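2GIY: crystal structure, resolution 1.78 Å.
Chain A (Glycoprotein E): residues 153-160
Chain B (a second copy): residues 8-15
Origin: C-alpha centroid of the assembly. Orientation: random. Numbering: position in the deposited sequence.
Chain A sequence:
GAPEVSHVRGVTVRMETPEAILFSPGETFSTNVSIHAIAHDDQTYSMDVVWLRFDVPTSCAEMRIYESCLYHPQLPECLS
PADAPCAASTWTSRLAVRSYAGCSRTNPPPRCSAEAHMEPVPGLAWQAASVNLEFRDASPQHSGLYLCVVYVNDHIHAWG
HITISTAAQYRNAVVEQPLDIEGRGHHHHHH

Chain A (153-160) NDHIHAWG
Chain B, residues 8-15: VRGVTVRM

Two strands of two copies of glycoprotein E run nearly parallel here, yet no direct hydrogen bond joins them; among the modelled atoms, the polar links across the gap all pass through two waters. The strand axes, 155-160 in chain A and 11-15 in chain B, differ by 14° in N-to-C direction and come no closer than 8.7 Å, too far for backbone pairing, so side chains and water fill the space between. The backbones come nearest near their beginnings, where the CA atoms of H155(A) and V8(B) lie 5.0 Å apart, and the stretches together bury 271 Å².

N153(A) and D154(A) lead into the chain A strand with positive phi (55/43 and 65/20). H155(A) then turns extended at -127/134 and sends its CB toward chain B, with chi1 t (172°) and chi2 57°. Its ring is the hub of the contact. ND1 of H155(A) sits 3.5 Å from CG1 of V8(B), a valine with chi1 t whose CG2 lies 4.0 Å from the carbonyl O of D154(A). The backbone N of R9(B) lies over one face of the imidazole. R9(B) (-145/180) points its CB away and is not modelled beyond it; its O is 3.8 Å from NE2 of H155(A), too long to count as a bond.

G10(B), at 81/-156, adopts angles at which a CB would be jammed against the carbonyl O of R9(B); the backbone itself calls for glycine. From V11(B) onward chain B is regular strand, with phi from -113 to -132 and psi from 127 to 144. Its alternation turns T12(B) and R14(B) toward chain A.

T12(B), chi1 m (-71°), holds OG1 4.0 Å from NE2 of H155(A), and water bridges the gap. Water 1 lies 2.7 Å from NE2 of H155(A) and 3.3 Å from OG1 of T12(B), and donates a weak bond to O of V11(B) at 3.1 Å. Water 2 donates to O of I156(A) (-63/125, chi1 m, chi2 t) at 2.8 Å and bonds OG1 of T12(B) at 2.6 Å.

Before W159(A), H157(A) (-110/-12, its psi far from extended) and A158(A) (-172/154) point their CB atoms away from chain B. W159(A) (-160/160, chi1 p, chi2 -86°) starts sideways, but its indole end comes nearer. R14(B) reaches it through chi1 t, chi2 t, chi3 p and chi4 165°, bringing NH1 obliquely to 3.5 Å from CZ2 of W159(A). The rule is sparse: H155(A) meets V8(B) at one end, W159(A) meets R14(B) farther along, and between them two bridging waters share OG1 of T12(B).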

# COMPACT_ATOMS: atom_id res chain seq x y z
N ASN A 153 1.97 -17.45 -2.77
CA ASN A 153 1.14 -18.65 -2.84
C ASN A 153 0.01 -18.45 -3.84
O ASN A 153 -1.14 -18.81 -3.58
CB ASN A 153 0.57 -19.00 -1.46
CG ASN A 153 1.65 -19.42 -0.48
OD1 ASN A 153 2.66 -20.02 -0.87
ND2 ASN A 153 1.44 -19.11 0.79
N ASP A 154 0.36 -17.87 -4.98
CA ASP A 154 -0.58 -17.62 -6.07
C ASP A 154 -1.73 -16.64 -5.82
O ASP A 154 -2.73 -16.65 -6.53
CB ASP A 154 -1.14 -18.96 -6.57
CG ASP A 154 -0.04 -19.94 -6.95
OD1 ASP A 154 0.80 -19.59 -7.81
OD2 ASP A 154 -0.02 -21.06 -6.40
N HIS A 155 -1.58 -15.79 -4.80
CA HIS A 155 -2.60 -14.79 -4.49
C HIS A 155 -1.93 -13.42 -4.41
O HIS A 155 -0.87 -13.28 -3.79
CB HIS A 155 -3.29 -15.10 -3.15
CG HIS A 155 -4.21 -14.01 -2.68
ND1 HIS A 155 -5.26 -13.53 -3.43
CD2 HIS A 155 -4.22 -13.29 -1.52
CE1 HIS A 155 -5.88 -12.58 -2.77
NE2 HIS A 155 -5.27 -12.41 -1.61
N ILE A 156 -2.52 -12.42 -5.04
CA ILE A 156 -1.93 -11.08 -5.02
C ILE A 156 -1.87 -10.51 -3.60
O ILE A 156 -2.88 -10.43 -2.91
CB ILE A 156 -2.73 -10.10 -5.91
CG1 ILE A 156 -2.66 -10.55 -7.37
CG2 ILE A 156 -2.16 -8.69 -5.76
CD1 ILE A 156 -3.48 -9.67 -8.32
N HIS A 157 -0.67 -10.12 -3.18
CA HIS A 157 -0.47 -9.53 -1.86
C HIS A 157 -0.14 -8.04 -1.92
O HIS A 157 -0.16 -7.35 -0.91
CB HIS A 157 0.62 -10.27 -1.09
CG HIS A 157 0.15 -11.55 -0.47
ND1 HIS A 157 0.38 -11.87 0.85
CD2 HIS A 157 -0.58 -12.56 -0.99
CE1 HIS A 157 -0.19 -13.03 1.12
NE2 HIS A 157 -0.78 -13.47 0.02
N ALA A 158 0.16 -7.56 -3.12
CA ALA A 158 0.46 -6.15 -3.33
C ALA A 158 0.57 -5.89 -4.82
O ALA A 158 0.85 -6.80 -5.60
CB ALA A 158 1.79 -5.78 -2.65
N TRP A 159 0.31 -4.66 -5.22
CA TRP A 159 0.43 -4.29 -6.63
C TRP A 159 0.57 -2.78 -6.76
O TRP A 159 0.22 -2.02 -5.84
CB TRP A 159 -0.77 -4.77 -7.46
CG TRP A 159 -2.04 -4.00 -7.25
CD1 TRP A 159 -2.98 -4.20 -6.27
CD2 TRP A 159 -2.51 -2.89 -8.02
NE1 TRP A 159 -4.00 -3.29 -6.40
CE2 TRP A 159 -3.74 -2.47 -7.46
CE3 TRP A 159 -2.01 -2.20 -9.14
CZ2 TRP A 159 -4.47 -1.39 -7.98
CZ3 TRP A 159 -2.74 -1.13 -9.65
CH2 TRP A 159 -3.96 -0.74 -9.07
N GLY A 160 1.10 -2.35 -7.89
CA GLY A 160 1.27 -0.94 -8.14
C GLY A 160 1.31 -0.70 -9.63
O GLY A 160 1.48 -1.64 -10.40
N VAL B 8 -6.66 -17.86 -3.72
CA VAL B 8 -7.25 -16.50 -3.58
C VAL B 8 -8.40 -16.51 -2.57
O VAL B 8 -9.55 -16.81 -2.91
CB VAL B 8 -7.78 -15.99 -4.93
CG1 VAL B 8 -8.31 -14.56 -4.79
CG2 VAL B 8 -6.68 -16.04 -5.98
N ARG B 9 -8.08 -16.18 -1.32
CA ARG B 9 -9.07 -16.14 -0.26
C ARG B 9 -8.73 -15.01 0.71
O ARG B 9 -7.74 -14.30 0.53
CB ARG B 9 -9.10 -17.48 0.48
N GLY B 10 -9.55 -14.85 1.74
CA GLY B 10 -9.30 -13.80 2.71
C GLY B 10 -9.77 -12.43 2.26
O GLY B 10 -10.66 -12.30 1.42
N VAL B 11 -9.15 -11.40 2.82
CA VAL B 11 -9.52 -10.03 2.51
C VAL B 11 -8.29 -9.18 2.20
O VAL B 11 -7.23 -9.37 2.81
CB VAL B 11 -10.26 -9.36 3.70
CG1 VAL B 11 -10.70 -7.95 3.33
CG2 VAL B 11 -11.44 -10.22 4.11
N THR B 12 -8.43 -8.27 1.26
CA THR B 12 -7.35 -7.36 0.91
C THR B 12 -7.78 -5.95 1.31
O THR B 12 -8.89 -5.53 1.01
CB THR B 12 -7.06 -7.36 -0.61
OG1 THR B 12 -6.43 -8.60 -0.97
CG2 THR B 12 -6.13 -6.20 -0.97
N VAL B 13 -6.89 -5.24 2.00
CA VAL B 13 -7.19 -3.88 2.42
C VAL B 13 -6.14 -2.95 1.84
O VAL B 13 -4.94 -3.18 1.98
CB VAL B 13 -7.17 -3.74 3.95
CG1 VAL B 13 -7.47 -2.29 4.35
CG2 VAL B 13 -8.19 -4.69 4.57
N ARG B 14 -6.59 -1.90 1.15
CA ARG B 14 -5.67 -0.93 0.58
C ARG B 14 -5.95 0.42 1.21
O ARG B 14 -7.10 0.82 1.36
CB ARG B 14 -5.83 -0.85 -0.94
CG ARG B 14 -4.73 -0.03 -1.60
CD ARG B 14 -4.89 0.04 -3.11
NE ARG B 14 -6.17 0.63 -3.48
CZ ARG B 14 -6.46 1.08 -4.70
NH1 ARG B 14 -5.55 1.01 -5.66
NH2 ARG B 14 -7.65 1.60 -4.95
N MET B 15 -4.89 1.12 1.59
CA MET B 15 -5.02 2.43 2.21
C MET B 15 -4.21 3.46 1.45
O MET B 15 -3.09 3.19 1.01
CB MET B 15 -4.52 2.38 3.66
CG MET B 15 -4.62 3.70 4.41
SD MET B 15 -3.83 3.67 6.04
CE MET B 15 -4.92 2.54 6.90
O HOH W 1 -5.89 -11.31 0.82
O HOH W 2 -3.85 -8.43 -1.25